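Local coordinates for oligogalacturonate lyase (Yersinia enterocolitica subsp. enterocolitica, PDB 3PE7), which cleaves pectin-derived oligogalacturonates in the cytoplasm by beta-elimination, using a seven-bladed beta-propeller that holds a manganese ion, at residues N36-Q40 with S286-S290; S295-G301 with F321-M327; T32-N36 with I365-S369; D263-Y267 with Q278-A284. All blocks are in the same frame, centred on the assembly; numbering follows the deposited sequence.

Contact 1: residues N36-Q40 with S286-S290; sequences NYFYQ and SHLMS. With MN (manganese (II) ion), chain B.
Residues 36-40 form a loop after strand 33-34, bent into a type I turn from Tyr37 to Gln40 that is closed by Gln40 N to Tyr37 O at 3.1 Å; Phe38 and Tyr39 occupy its corners (phi/psi -64/-24° and -89/-7°). Opposite runs the extended backbone of strand 287-290, the innermost strand of its propeller blade, just after the chain corner at Ser286. The backbones stay apart: the closest CA atoms, those of Phe38 and Met289, are 7.1 Å from each other, and no hydrogen bond crosses. Phe38 fills the gap. With chi1 p (58°) and chi2 87°, its ring lies against three successive residues: CE2 is 3.8 Å from His287 CD2, CE1 is 3.2 Å from Leu288 O, and CD1 is 3.7 Å from Met289 CB. Met289, t at chi1 and p at chi2 (43°), places SD at the edge of the Phe38 ring, 5.1 Å from its centroid, a Met-aromatic contact, while its CE reaches Tyr39 CA at 4.3 Å. His287 takes chi1 m and chi2 91°; its ring meets that of Phe38 obliquely, centroids 5.8 Å apart and planes at 63°. His287 NE2 binds the manganese ion at 2.1 Å, alongside His353, His355 and Gln350, and ND1 bonds to Asp300. The central-channel loop thus meets one metal ligand through apolar and aromatic packing, while that ligand's polar atoms serve the ion and Asp300.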
loop_
_atom_site.group_PDB
_atom_site.type_symbol
_atom_site.label_atom_id
_atom_site.label_comp_id
_atom_site.label_asym_id
_atom_site.label_seq_id
_atom_site.Cartn_x
_atom_site.Cartn_y
_atom_site.Cartn_z
ATOM N N ASN A 36 -2.720 6.931 1.670
ATOM C CA ASN A 36 -2.003 6.261 0.581
ATOM C C ASN A 36 -1.959 4.737 0.772
ATOM O O ASN A 36 -2.513 4.217 1.752
ATOM C CB ASN A 36 -0.588 6.865 0.406
ATOM C CG ASN A 36 0.396 6.457 1.518
ATOM O OD1 ASN A 36 1.619 6.584 1.349
ATOM N ND2 ASN A 36 -0.118 5.999 2.641
ATOM N N TYR A 37 -1.315 4.015 -0.137
ATOM C CA TYR A 37 -1.165 2.579 0.056
ATOM C C TYR A 37 -0.354 2.294 1.337
ATOM O O TYR A 37 0.607 3.012 1.655
ATOM C CB TYR A 37 -0.526 1.919 -1.170
ATOM C CG TYR A 37 -1.446 1.798 -2.367
ATOM C CD1 TYR A 37 -2.809 1.524 -2.214
ATOM C CD2 TYR A 37 -0.935 1.893 -3.661
ATOM C CE1 TYR A 37 -3.650 1.378 -3.346
ATOM C CE2 TYR A 37 -1.751 1.747 -4.776
ATOM C CZ TYR A 37 -3.098 1.491 -4.618
ATOM O OH TYR A 37 -3.895 1.357 -5.740
ATOM N N PHE A 38 -0.770 1.267 2.064
ATOM C CA PHE A 38 -0.292 1.025 3.432
ATOM C C PHE A 38 1.196 0.720 3.561
ATOM O O PHE A 38 1.771 0.903 4.638
ATOM C CB PHE A 38 -1.101 -0.109 4.102
ATOM C CG PHE A 38 -1.046 -1.412 3.364
ATOM C CD1 PHE A 38 -0.019 -2.326 3.596
ATOM C CD2 PHE A 38 -2.022 -1.710 2.404
ATOM C CE1 PHE A 38 0.041 -3.531 2.891
ATOM C CE2 PHE A 38 -1.961 -2.899 1.689
ATOM C CZ PHE A 38 -0.937 -3.811 1.936
ATOM N N TYR A 39 1.803 0.225 2.484
ATOM C CA TYR A 39 3.235 -0.137 2.514
ATOM C C TYR A 39 4.165 1.032 2.152
ATOM O O TYR A 39 5.409 0.906 2.270
ATOM C CB TYR A 39 3.500 -1.375 1.642
ATOM C CG TYR A 39 3.005 -1.232 0.217
ATOM C CD1 TYR A 39 1.690 -1.574 -0.132
ATOM C CD2 TYR A 39 3.855 -0.740 -0.784
ATOM C CE1 TYR A 39 1.231 -1.435 -1.455
ATOM C CE2 TYR A 39 3.406 -0.596 -2.085
ATOM C CZ TYR A 39 2.097 -0.927 -2.412
ATOM O OH TYR A 39 1.670 -0.787 -3.714
ATOM N N GLN A 40 3.576 2.154 1.723
ATOM C CA GLN A 40 4.324 3.367 1.315
ATOM C C GLN A 40 4.399 4.378 2.461
ATOM O O GLN A 40 3.390 4.651 3.140
ATOM C CB GLN A 40 3.696 4.042 0.073
ATOM C CG GLN A 40 3.644 3.172 -1.221
ATOM C CD GLN A 40 4.998 3.060 -1.928
ATOM O OE1 GLN A 40 5.130 3.446 -3.104
ATOM N NE2 GLN A 40 6.003 2.527 -1.229
ATOM N N SER A 286 -8.949 -7.747 4.199
ATOM C CA SER A 286 -8.698 -7.364 2.813
ATOM C C SER A 286 -7.247 -6.980 2.566
ATOM O O SER A 286 -6.805 -6.965 1.435
ATOM C CB SER A 286 -9.641 -6.225 2.416
ATOM O OG SER A 286 -10.972 -6.740 2.282
ATOM N N HIS A 287 -6.548 -6.654 3.648
ATOM C CA HIS A 287 -5.142 -6.240 3.619
ATOM C C HIS A 287 -4.486 -6.677 4.924
ATOM O O HIS A 287 -5.174 -7.028 5.896
ATOM C CB HIS A 287 -5.029 -4.724 3.472
ATOM C CG HIS A 287 -5.835 -4.176 2.342
ATOM N ND1 HIS A 287 -7.141 -3.754 2.499
ATOM C CD2 HIS A 287 -5.537 -4.016 1.034
ATOM C CE1 HIS A 287 -7.603 -3.340 1.330
ATOM N NE2 HIS A 287 -6.649 -3.486 0.427
ATOM N N LEU A 288 -3.153 -6.702 4.914
ATOM C CA LEU A 288 -2.375 -6.960 6.123
ATOM C C LEU A 288 -1.132 -6.074 6.129
ATOM O O LEU A 288 -0.503 -5.845 5.081
ATOM C CB LEU A 288 -1.982 -8.441 6.182
ATOM C CG LEU A 288 -1.378 -8.978 7.486
ATOM C CD1 LEU A 288 -2.348 -8.803 8.684
ATOM C CD2 LEU A 288 -1.009 -10.445 7.297
ATOM N N MET A 289 -0.783 -5.562 7.303
ATOM C CA MET A 289 0.410 -4.733 7.446
ATOM C C MET A 289 0.989 -4.909 8.847
ATOM O O MET A 289 0.266 -5.275 9.781
ATOM C CB MET A 289 0.046 -3.255 7.179
ATOM C CG MET A 289 1.219 -2.282 7.109
ATOM S SD MET A 289 2.634 -2.904 6.167
ATOM C CE MET A 289 3.814 -1.588 6.475
ATOM N N SER A 290 2.293 -4.669 8.979
ATOM C CA SER A 290 2.938 -4.757 10.298
ATOM C C SER A 290 3.581 -3.441 10.746
ATOM O O SER A 290 3.703 -2.497 9.962
ATOM C CB SER A 290 3.995 -5.872 10.291
ATOM O OG SER A 290 5.173 -5.460 9.610
HETATM MN MN MN B . -6.672 -2.175 -1.262
#

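Contact 2: residues S295-G301 with F321-M327; sequences SLMVGDG and FLYVFNM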
loop_
_atom_site.group_PDB
_atom_site.type_symbol
_atom_site.label_atom_id
_atom_site.label_comp_id
_atom_site.label_asym_id
_atom_site.label_seq_id
_atom_site.Cartn_x
_atom_site.Cartn_y
_atom_site.Cartn_z
ATOM N N SER A 295 6.337 -7.278 15.175
ATOM C CA SER A 295 5.779 -7.712 16.464
ATOM C C SER A 295 4.276 -7.424 16.586
ATOM O O SER A 295 3.594 -8.001 17.427
ATOM C CB SER A 295 6.539 -7.055 17.623
ATOM O OG SER A 295 6.525 -5.638 17.524
ATOM N N LEU A 296 3.782 -6.483 15.781
ATOM C CA LEU A 296 2.341 -6.203 15.696
ATOM C C LEU A 296 1.909 -6.202 14.243
ATOM O O LEU A 296 2.656 -5.753 13.380
ATOM C CB LEU A 296 2.008 -4.831 16.294
ATOM C CG LEU A 296 2.254 -4.585 17.789
ATOM C CD1 LEU A 296 2.045 -3.108 18.092
ATOM C CD2 LEU A 296 1.330 -5.472 18.621
ATOM N N MET A 297 0.706 -6.713 13.979
ATOM C CA MET A 297 0.120 -6.620 12.646
ATOM C C MET A 297 -1.300 -6.093 12.731
ATOM O O MET A 297 -1.937 -6.156 13.779
ATOM C CB MET A 297 0.167 -7.962 11.910
ATOM C CG MET A 297 1.598 -8.483 11.686
ATOM S SD MET A 297 1.686 -9.894 10.565
ATOM C CE MET A 297 3.407 -10.337 10.811
ATOM N N VAL A 298 -1.766 -5.537 11.623
ATOM C CA VAL A 298 -3.114 -4.986 11.575
ATOM C C VAL A 298 -3.795 -5.379 10.278
ATOM O O VAL A 298 -3.164 -5.400 9.213
ATOM C CB VAL A 298 -3.091 -3.434 11.790
ATOM C CG1 VAL A 298 -2.333 -2.704 10.661
ATOM C CG2 VAL A 298 -4.525 -2.883 11.919
ATOM N N GLY A 299 -5.092 -5.698 10.366
ATOM C CA GLY A 299 -5.856 -6.058 9.167
ATOM C C GLY A 299 -7.268 -5.488 9.215
ATOM O O GLY A 299 -7.798 -5.214 10.281
ATOM N N ASP A 300 -7.854 -5.311 8.038
ATOM C CA ASP A 300 -9.199 -4.729 7.925
ATOM C C ASP A 300 -10.217 -5.782 7.559
ATOM O O ASP A 300 -10.150 -6.369 6.476
ATOM C CB ASP A 300 -9.236 -3.522 6.952
ATOM C CG ASP A 300 -8.457 -3.740 5.633
ATOM O OD1 ASP A 300 -8.560 -2.838 4.767
ATOM O OD2 ASP A 300 -7.723 -4.734 5.464
ATOM N N GLY A 301 -11.177 -6.015 8.458
ATOM C CA GLY A 301 -12.232 -7.025 8.200
ATOM C C GLY A 301 -12.848 -6.847 6.824
ATOM O O GLY A 301 -13.178 -5.729 6.413
ATOM N N PHE A 321 -14.749 -4.528 11.322
ATOM C CA PHE A 321 -13.727 -4.320 12.346
ATOM C C PHE A 321 -12.299 -4.263 11.826
ATOM O O PHE A 321 -11.978 -4.861 10.791
ATOM C CB PHE A 321 -13.827 -5.401 13.434
ATOM C CG PHE A 321 -15.109 -5.334 14.199
ATOM C CD1 PHE A 321 -16.134 -6.233 13.927
ATOM C CD2 PHE A 321 -15.308 -4.340 15.168
ATOM C CE1 PHE A 321 -17.360 -6.164 14.624
ATOM C CE2 PHE A 321 -16.538 -4.252 15.866
ATOM C CZ PHE A 321 -17.556 -5.177 15.593
ATOM N N LEU A 322 -11.477 -3.519 12.564
ATOM C CA LEU A 322 -10.017 -3.551 12.439
ATOM C C LEU A 322 -9.456 -4.451 13.532
ATOM O O LEU A 322 -9.846 -4.322 14.701
ATOM C CB LEU A 322 -9.432 -2.142 12.571
ATOM C CG LEU A 322 -9.820 -1.204 11.415
ATOM C CD1 LEU A 322 -9.863 0.245 11.854
ATOM C CD2 LEU A 322 -8.898 -1.361 10.199
ATOM N N TYR A 323 -8.513 -5.322 13.155
ATOM C CA TYR A 323 -7.920 -6.270 14.094
ATOM C C TYR A 323 -6.444 -6.009 14.256
ATOM O O TYR A 323 -5.758 -5.736 13.278
ATOM C CB TYR A 323 -8.082 -7.706 13.594
ATOM C CG TYR A 323 -9.516 -8.125 13.449
ATOM C CD1 TYR A 323 -10.240 -8.582 14.558
ATOM C CD2 TYR A 323 -10.152 -8.037 12.217
ATOM C CE1 TYR A 323 -11.588 -8.957 14.437
ATOM C CE2 TYR A 323 -11.497 -8.432 12.067
ATOM C CZ TYR A 323 -12.201 -8.878 13.190
ATOM O OH TYR A 323 -13.519 -9.238 13.045
ATOM N N VAL A 324 -5.951 -6.127 15.493
ATOM C CA VAL A 324 -4.505 -6.049 15.715
ATOM C C VAL A 324 -4.050 -7.394 16.240
ATOM O O VAL A 324 -4.690 -7.975 17.138
ATOM C CB VAL A 324 -4.088 -4.901 16.676
ATOM C CG1 VAL A 324 -2.632 -5.081 17.161
ATOM C CG2 VAL A 324 -4.247 -3.565 15.991
ATOM N N PHE A 325 -2.957 -7.882 15.669
ATOM C CA PHE A 325 -2.390 -9.180 16.030
ATOM C C PHE A 325 -1.094 -8.942 16.767
ATOM O O PHE A 325 -0.174 -8.329 16.222
ATOM C CB PHE A 325 -2.151 -10.034 14.775
ATOM C CG PHE A 325 -3.359 -10.151 13.897
ATOM C CD1 PHE A 325 -4.307 -11.145 14.124
ATOM C CD2 PHE A 325 -3.573 -9.246 12.870
ATOM C CE1 PHE A 325 -5.441 -11.241 13.321
ATOM C CE2 PHE A 325 -4.701 -9.327 12.063
ATOM C CZ PHE A 325 -5.640 -10.317 12.282
ATOM N N ASN A 326 -1.040 -9.369 18.034
ATOM C CA ASN A 326 0.188 -9.270 18.816
ATOM C C ASN A 326 0.997 -10.535 18.589
ATOM O O ASN A 326 0.627 -11.630 19.028
ATOM C CB ASN A 326 -0.135 -9.039 20.304
ATOM C CG ASN A 326 1.112 -8.840 21.158
ATOM O OD1 ASN A 326 2.164 -9.435 20.907
ATOM N ND2 ASN A 326 0.983 -8.018 22.199
ATOM N N MET A 327 2.093 -10.378 17.850
ATOM C CA MET A 327 2.846 -11.523 17.372
ATOM C C MET A 327 3.800 -12.070 18.432
ATOM O O MET A 327 4.390 -13.118 18.242
ATOM C CB MET A 327 3.596 -11.179 16.077
ATOM C CG MET A 327 2.737 -10.512 14.981
ATOM S SD MET A 327 1.266 -11.435 14.456
ATOM C CE MET A 327 2.048 -12.889 13.726
#
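This is a regular antiparallel strand pairing at the middle of one propeller blade: strands 296-301 and 321-326 are the two inner members of a four-stranded sheet, flanked by 287-290 and 331-337. The segment axes come within 4.5 Å at 159°, and the register holds without a slip from Ser295 opposite Met327 to Gly301 opposite Phe321. Met297 and Phe325 exchange both bonds, Met297 N to Phe325 O at 2.9 Å and Phe325 N to Met297 O at 2.8 Å; Gly299 and Tyr323 do the same at 3.0 Å each way. The ladder is finished by Met327 N to Ser295 O (2.8 Å) and Gly301 N to Phe321 O (2.7 Å). At the non-hydrogen-bonded pairs, CA-H...O contacts add to this, such as Val298 CA to Tyr323 O at 3.2 Å. One face carries Leu296, Val298, Val324 and Leu322, with Val298 CG2 4.1 Å from Val324 CG2, and packs on Ile365 and Phe367 of the next blade. The other carries Met297, Tyr323 and Phe325 and turns to Met282 and Pro283 of the preceding one; the edge of the Phe325 ring lies beside Gly299, CE2 4.0 Å from Gly299 N. Asp300 is bonded to the manganese ligand His287, a second-shell position. Neighbours packed on both faces of a four-stranded antiparallel sheet are the hallmark of a beta-propeller blade.

Contact 3: residues T32-N36 with I365-S369; sequences TCHRN and ILFTS
Segment 32-36 is extended at Cys33 and His34 (phi/psi -134/146° and -150/155°) and passes into a loop toward Asn36; 365-369 is strand throughout. The touching parts, Cys33 to Arg35 and Leu366 to Thr368, run 135° apart, and the closest CA atoms, His34 and Thr368, are 5.6 Å from each other. No backbone-to-backbone bond joins them. Instead Thr368, chi1 m, brings OG1 to 3.0 Å from Arg35 N, which donates to it. The two strands belong to different sheets: 33-34 is the inner edge of the first full blade, pairing with strand 49-54, and 364-369 lies in the blade built from both chain ends, where strands 12-15 and 22-25 join the last three, the Velcro-like closure familiar in beta-propellers. Arg35, with the most surface covered here, reaches across to the strand with chi1 p, chi2 96° and chi3 p, so that NH2 donates to Leu366 O at 3.3 Å; NH2 also bonds to Ser357. Leu366, t at chi1 and p at chi2, lays CD2 over one face of the guanidinium, 3.8 Å from Arg35 NH2. His34 swings aside with chi1 p, ND1 donating to Arg35 O at 2.8 Å and NE2 bonding to Thr83, its ring stacked on Phe84.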
loop_
_atom_site.group_PDB
_atom_site.type_symbol
_atom_site.label_atom_id
_atom_site.label_comp_id
_atom_site.label_asym_id
_atom_site.label_seq_id
_atom_site.Cartn_x
_atom_site.Cartn_y
_atom_site.Cartn_z
ATOM N N THR A 32 -13.869 14.215 -0.391
ATOM C CA THR A 32 -13.189 12.918 -0.473
ATOM C C THR A 32 -11.709 13.062 -0.151
ATOM O O THR A 32 -10.984 13.783 -0.833
ATOM C CB THR A 32 -13.387 12.274 -1.864
ATOM O OG1 THR A 32 -14.776 11.971 -2.019
ATOM C CG2 THR A 32 -12.542 10.998 -2.024
ATOM N N CYS A 33 -11.281 12.395 0.926
ATOM C CA CYS A 33 -9.864 12.329 1.305
ATOM C C CYS A 33 -9.532 10.878 1.635
ATOM O O CYS A 33 -10.367 10.135 2.165
ATOM C CB CYS A 33 -9.582 13.190 2.542
ATOM S SG CYS A 33 -9.930 14.959 2.300
ATOM N N HIS A 34 -8.318 10.461 1.329
ATOM C CA HIS A 34 -7.954 9.079 1.612
ATOM C C HIS A 34 -6.477 8.961 1.909
ATOM O O HIS A 34 -5.669 9.779 1.470
ATOM C CB HIS A 34 -8.290 8.171 0.413
ATOM C CG HIS A 34 -7.463 8.481 -0.793
ATOM N ND1 HIS A 34 -6.221 7.917 -1.003
ATOM C CD2 HIS A 34 -7.657 9.362 -1.804
ATOM C CE1 HIS A 34 -5.714 8.396 -2.130
ATOM N NE2 HIS A 34 -6.559 9.285 -2.627
ATOM N N ARG A 35 -6.122 7.927 2.665
ATOM C CA ARG A 35 -4.708 7.659 2.916
ATOM C C ARG A 35 -4.057 6.977 1.713
ATOM O O ARG A 35 -4.754 6.474 0.829
ATOM C CB ARG A 35 -4.594 6.803 4.175
ATOM C CG ARG A 35 -4.988 5.383 3.889
ATOM C CD ARG A 35 -3.665 4.642 3.617
ATOM N NE ARG A 35 -3.288 4.194 4.899
ATOM C CZ ARG A 35 -2.095 4.002 5.442
ATOM N NH1 ARG A 35 -0.911 4.204 4.835
ATOM N NH2 ARG A 35 -2.145 3.585 6.688
ATOM N N ASN A 36 -2.720 6.931 1.670
ATOM C CA ASN A 36 -2.003 6.261 0.581
ATOM C C ASN A 36 -1.959 4.737 0.772
ATOM O O ASN A 36 -2.513 4.217 1.752
ATOM C CB ASN A 36 -0.588 6.865 0.406
ATOM C CG ASN A 36 0.396 6.457 1.518
ATOM O OD1 ASN A 36 1.619 6.584 1.349
ATOM N ND2 ASN A 36 -0.118 5.999 2.641
ATOM N N ILE A 365 -3.641 3.365 14.836
ATOM C CA ILE A 365 -3.695 2.942 13.447
ATOM C C ILE A 365 -4.384 3.993 12.572
ATOM O O ILE A 365 -5.369 4.635 12.988
ATOM C CB ILE A 365 -4.343 1.543 13.286
ATOM C CG1 ILE A 365 -5.664 1.455 14.039
ATOM C CG2 ILE A 365 -3.360 0.421 13.777
ATOM C CD1 ILE A 365 -6.467 0.189 13.698
ATOM N N LEU A 366 -3.852 4.171 11.368
ATOM C CA LEU A 366 -4.403 5.116 10.381
ATOM C C LEU A 366 -5.164 4.345 9.328
ATOM O O LEU A 366 -4.657 3.350 8.797
ATOM C CB LEU A 366 -3.276 5.904 9.699
ATOM C CG LEU A 366 -3.712 6.832 8.541
ATOM C CD1 LEU A 366 -4.420 8.057 9.086
ATOM C CD2 LEU A 366 -2.502 7.245 7.653
ATOM N N PHE A 367 -6.365 4.806 8.998
ATOM C CA PHE A 367 -7.159 4.126 7.963
ATOM C C PHE A 367 -8.124 5.080 7.286
ATOM O O PHE A 367 -8.436 6.143 7.832
ATOM C CB PHE A 367 -7.918 2.914 8.554
ATOM C CG PHE A 367 -8.926 3.268 9.613
ATOM C CD1 PHE A 367 -10.276 3.355 9.281
ATOM C CD2 PHE A 367 -8.540 3.494 10.945
ATOM C CE1 PHE A 367 -11.233 3.668 10.261
ATOM C CE2 PHE A 367 -9.495 3.811 11.931
ATOM C CZ PHE A 367 -10.838 3.890 11.587
ATOM N N THR A 368 -8.588 4.695 6.098
ATOM C CA THR A 368 -9.702 5.402 5.416
ATOM C C THR A 368 -11.053 4.712 5.678
ATOM O O THR A 368 -11.140 3.487 5.745
ATOM C CB THR A 368 -9.494 5.438 3.872
ATOM O OG1 THR A 368 -8.204 5.942 3.545
ATOM C CG2 THR A 368 -10.531 6.317 3.184
ATOM N N SER A 369 -12.106 5.519 5.786
ATOM C CA SER A 369 -13.472 4.992 5.719
ATOM C C SER A 369 -14.399 6.082 5.202
ATOM O O SER A 369 -14.121 7.262 5.373
ATOM C CB SER A 369 -13.939 4.554 7.103
ATOM O OG SER A 369 -15.271 4.058 7.022
#

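Contact 4: residues D263-Y267 with Q278-A284; sequences DRFIY and QLTSMPA
Ile266 is the most covered residue of this antiparallel pairing, in which the axes of strands 264-267 and 278-282 approach to 4.4 Å at 153°. Its N donates to Thr280 O at 2.8 Å. Its O takes Leu279 N at 2.7 Å and, weakly, Thr280 N at 3.5 Å, so two residues face one: a classic beta bulge, with Leu279 at phi/psi -94/-48°. The register therefore shifts by one, from Phe265 opposite Ser281 (CA-CA 4.2 Å) to Tyr267 opposite Gln278 (4.4 Å). The Ile266 side chain, m then t, puts CG2 4.1 Å from Leu279 CD1, CD1 3.8 Å from Thr280 CG2 and CG1 3.7 Å from Met282 SD. The pair forms a beta hairpin, the two outer strands of a four-stranded propeller blade; Ile266 and Met282 both pack on Leu288 of the following blade. Gln278, t at chi1 and chi2, lies across the opposite sheet face: its CB sits 3.8 Å from the centroid of the Tyr267 ring, a CH-pi contact over the face, and NE2 is 3.5 Å from Phe265 CD1, with OE1 above the Phe265 ring. Phe265 also sets CE1 3.7 Å from Ser281 CB. Arg264 accepts Met282 N at its O (2.9 Å), and its CB meets Met282 CG at 3.6 Å; chi1 near -100° and chi2 p carry the guanidinium on to Pro262 O and into a cation-pi contact with Tyr257.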
loop_
_atom_site.group_PDB
_atom_site.type_symbol
_atom_site.label_atom_id
_atom_site.label_comp_id
_atom_site.label_asym_id
_atom_site.label_seq_id
_atom_site.Cartn_x
_atom_site.Cartn_y
_atom_site.Cartn_z
ATOM N N ASP A 263 -11.059 -20.488 6.632
ATOM C CA ASP A 263 -10.025 -20.046 7.582
ATOM C C ASP A 263 -8.822 -19.461 6.860
ATOM O O ASP A 263 -8.369 -20.001 5.854
ATOM C CB ASP A 263 -9.580 -21.193 8.491
ATOM C CG ASP A 263 -10.667 -21.629 9.452
ATOM O OD1 ASP A 263 -11.602 -20.826 9.702
ATOM O OD2 ASP A 263 -10.571 -22.770 9.957
ATOM N N ARG A 264 -8.351 -18.332 7.369
ATOM C CA ARG A 264 -7.180 -17.655 6.836
ATOM C C ARG A 264 -6.060 -17.736 7.847
ATOM O O ARG A 264 -6.318 -17.728 9.050
ATOM C CB ARG A 264 -7.512 -16.176 6.592
ATOM C CG ARG A 264 -7.842 -15.810 5.150
ATOM C CD ARG A 264 -9.154 -16.357 4.692
ATOM N NE ARG A 264 -9.560 -15.746 3.416
ATOM C CZ ARG A 264 -10.449 -16.288 2.583
ATOM N NH1 ARG A 264 -10.762 -15.675 1.448
ATOM N NH2 ARG A 264 -11.027 -17.446 2.877
ATOM N N PHE A 265 -4.819 -17.768 7.352
ATOM C CA PHE A 265 -3.629 -17.874 8.202
ATOM C C PHE A 265 -2.536 -16.901 7.775
ATOM O O PHE A 265 -2.300 -16.717 6.581
ATOM C CB PHE A 265 -3.080 -19.308 8.172
ATOM C CG PHE A 265 -4.022 -20.315 8.760
ATOM C CD1 PHE A 265 -3.982 -20.604 10.115
ATOM C CD2 PHE A 265 -4.980 -20.948 7.958
ATOM C CE1 PHE A 265 -4.888 -21.518 10.672
ATOM C CE2 PHE A 265 -5.869 -21.870 8.508
ATOM C CZ PHE A 265 -5.816 -22.148 9.860
ATOM N N ILE A 266 -1.901 -16.265 8.757
ATOM C CA ILE A 266 -0.699 -15.454 8.500
ATOM C C ILE A 266 0.536 -16.354 8.497
ATOM O O ILE A 266 0.721 -17.168 9.424
ATOM C CB ILE A 266 -0.503 -14.328 9.555
ATOM C CG1 ILE A 266 -1.749 -13.438 9.650
ATOM C CG2 ILE A 266 0.732 -13.509 9.251
ATOM C CD1 ILE A 266 -1.698 -12.441 10.824
ATOM N N TYR A 267 1.357 -16.206 7.459
ATOM C CA TYR A 267 2.590 -16.975 7.291
ATOM C C TYR A 267 3.760 -16.019 7.157
ATOM O O TYR A 267 3.590 -14.856 6.778
ATOM C CB TYR A 267 2.525 -17.807 6.007
ATOM C CG TYR A 267 1.919 -19.186 6.159
ATOM C CD1 TYR A 267 2.720 -20.330 6.137
ATOM C CD2 TYR A 267 0.548 -19.346 6.334
ATOM C CE1 TYR A 267 2.159 -21.608 6.269
ATOM C CE2 TYR A 267 -0.016 -20.623 6.467
ATOM C CZ TYR A 267 0.797 -21.735 6.435
ATOM O OH TYR A 267 0.232 -22.986 6.583
ATOM N N GLN A 278 3.737 -21.040 9.492
ATOM C CA GLN A 278 2.418 -20.554 9.878
ATOM C C GLN A 278 2.511 -19.875 11.239
ATOM O O GLN A 278 2.953 -20.481 12.226
ATOM C CB GLN A 278 1.417 -21.713 9.935
ATOM C CG GLN A 278 0.005 -21.281 10.242
ATOM C CD GLN A 278 -0.960 -22.452 10.305
ATOM O OE1 GLN A 278 -1.207 -23.121 9.308
ATOM N NE2 GLN A 278 -1.517 -22.687 11.472
ATOM N N LEU A 279 2.095 -18.619 11.298
ATOM C CA LEU A 279 2.206 -17.853 12.533
ATOM C C LEU A 279 0.934 -17.914 13.370
ATOM O O LEU A 279 0.996 -18.164 14.580
ATOM C CB LEU A 279 2.610 -16.402 12.234
ATOM C CG LEU A 279 3.891 -16.213 11.417
ATOM C CD1 LEU A 279 4.173 -14.724 11.208
ATOM C CD2 LEU A 279 5.098 -16.919 12.081
ATOM N N THR A 280 -0.213 -17.681 12.728
ATOM C CA THR A 280 -1.494 -17.602 13.446
ATOM C C THR A 280 -2.667 -17.612 12.473
ATOM O O THR A 280 -2.505 -17.367 11.277
ATOM C CB THR A 280 -1.578 -16.349 14.369
ATOM O OG1 THR A 280 -2.775 -16.419 15.156
ATOM C CG2 THR A 280 -1.581 -15.031 13.551
ATOM N N SER A 281 -3.855 -17.924 12.988
ATOM C CA SER A 281 -5.067 -17.825 12.199
ATOM C C SER A 281 -5.521 -16.367 12.279
ATOM O O SER A 281 -5.078 -15.627 13.162
ATOM C CB SER A 281 -6.137 -18.761 12.765
ATOM O OG SER A 281 -6.395 -18.423 14.114
ATOM N N MET A 282 -6.373 -15.936 11.351
ATOM C CA MET A 282 -6.899 -14.573 11.380
ATOM C C MET A 282 -8.324 -14.555 10.810
ATOM O O MET A 282 -8.679 -15.435 10.026
ATOM C CB MET A 282 -5.999 -13.645 10.547
ATOM C CG MET A 282 -5.987 -13.996 9.076
ATOM S SD MET A 282 -4.992 -12.916 8.030
ATOM C CE MET A 282 -5.550 -11.268 8.459
ATOM N N PRO A 283 -9.132 -13.551 11.186
ATOM C CA PRO A 283 -10.367 -13.344 10.445
ATOM C C PRO A 283 -10.048 -12.907 9.023
ATOM O O PRO A 283 -8.955 -12.378 8.755
ATOM C CB PRO A 283 -11.058 -12.180 11.181
ATOM C CG PRO A 283 -10.251 -11.869 12.342
ATOM C CD PRO A 283 -8.890 -12.480 12.168
ATOM N N ALA A 284 -10.992 -13.120 8.116
ATOM C CA ALA A 284 -10.825 -12.698 6.724
ATOM C C ALA A 284 -10.685 -11.182 6.668
ATOM O O ALA A 284 -11.613 -10.459 7.040
ATOM C CB ALA A 284 -12.016 -13.140 5.891
#

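Contacts 2 and 4 lie within single, adjacent blades, while contact 1 spans the central channel and contact 3 joins the blade shared by the chain ends to the next. Along the chain, contacts 1 and 3 start from one stretch sharing Asn36; contact 4 closes before contact 2 opens, and both are nested inside contact 3. Contacts 1 and 2 meet in one sheet, where strands 287-290 and 296-301 are neighbours, their centres about 11 Å apart. Contact 4 packs on contact 2 through Met282 and Phe325, and contact 2 on contact 3 through Leu322 and Phe367; contacts 3 and 4 are separate, centres about 25 Å apart. Packing thus spans part of the ring; contact 1 reaches manganese-bound His287.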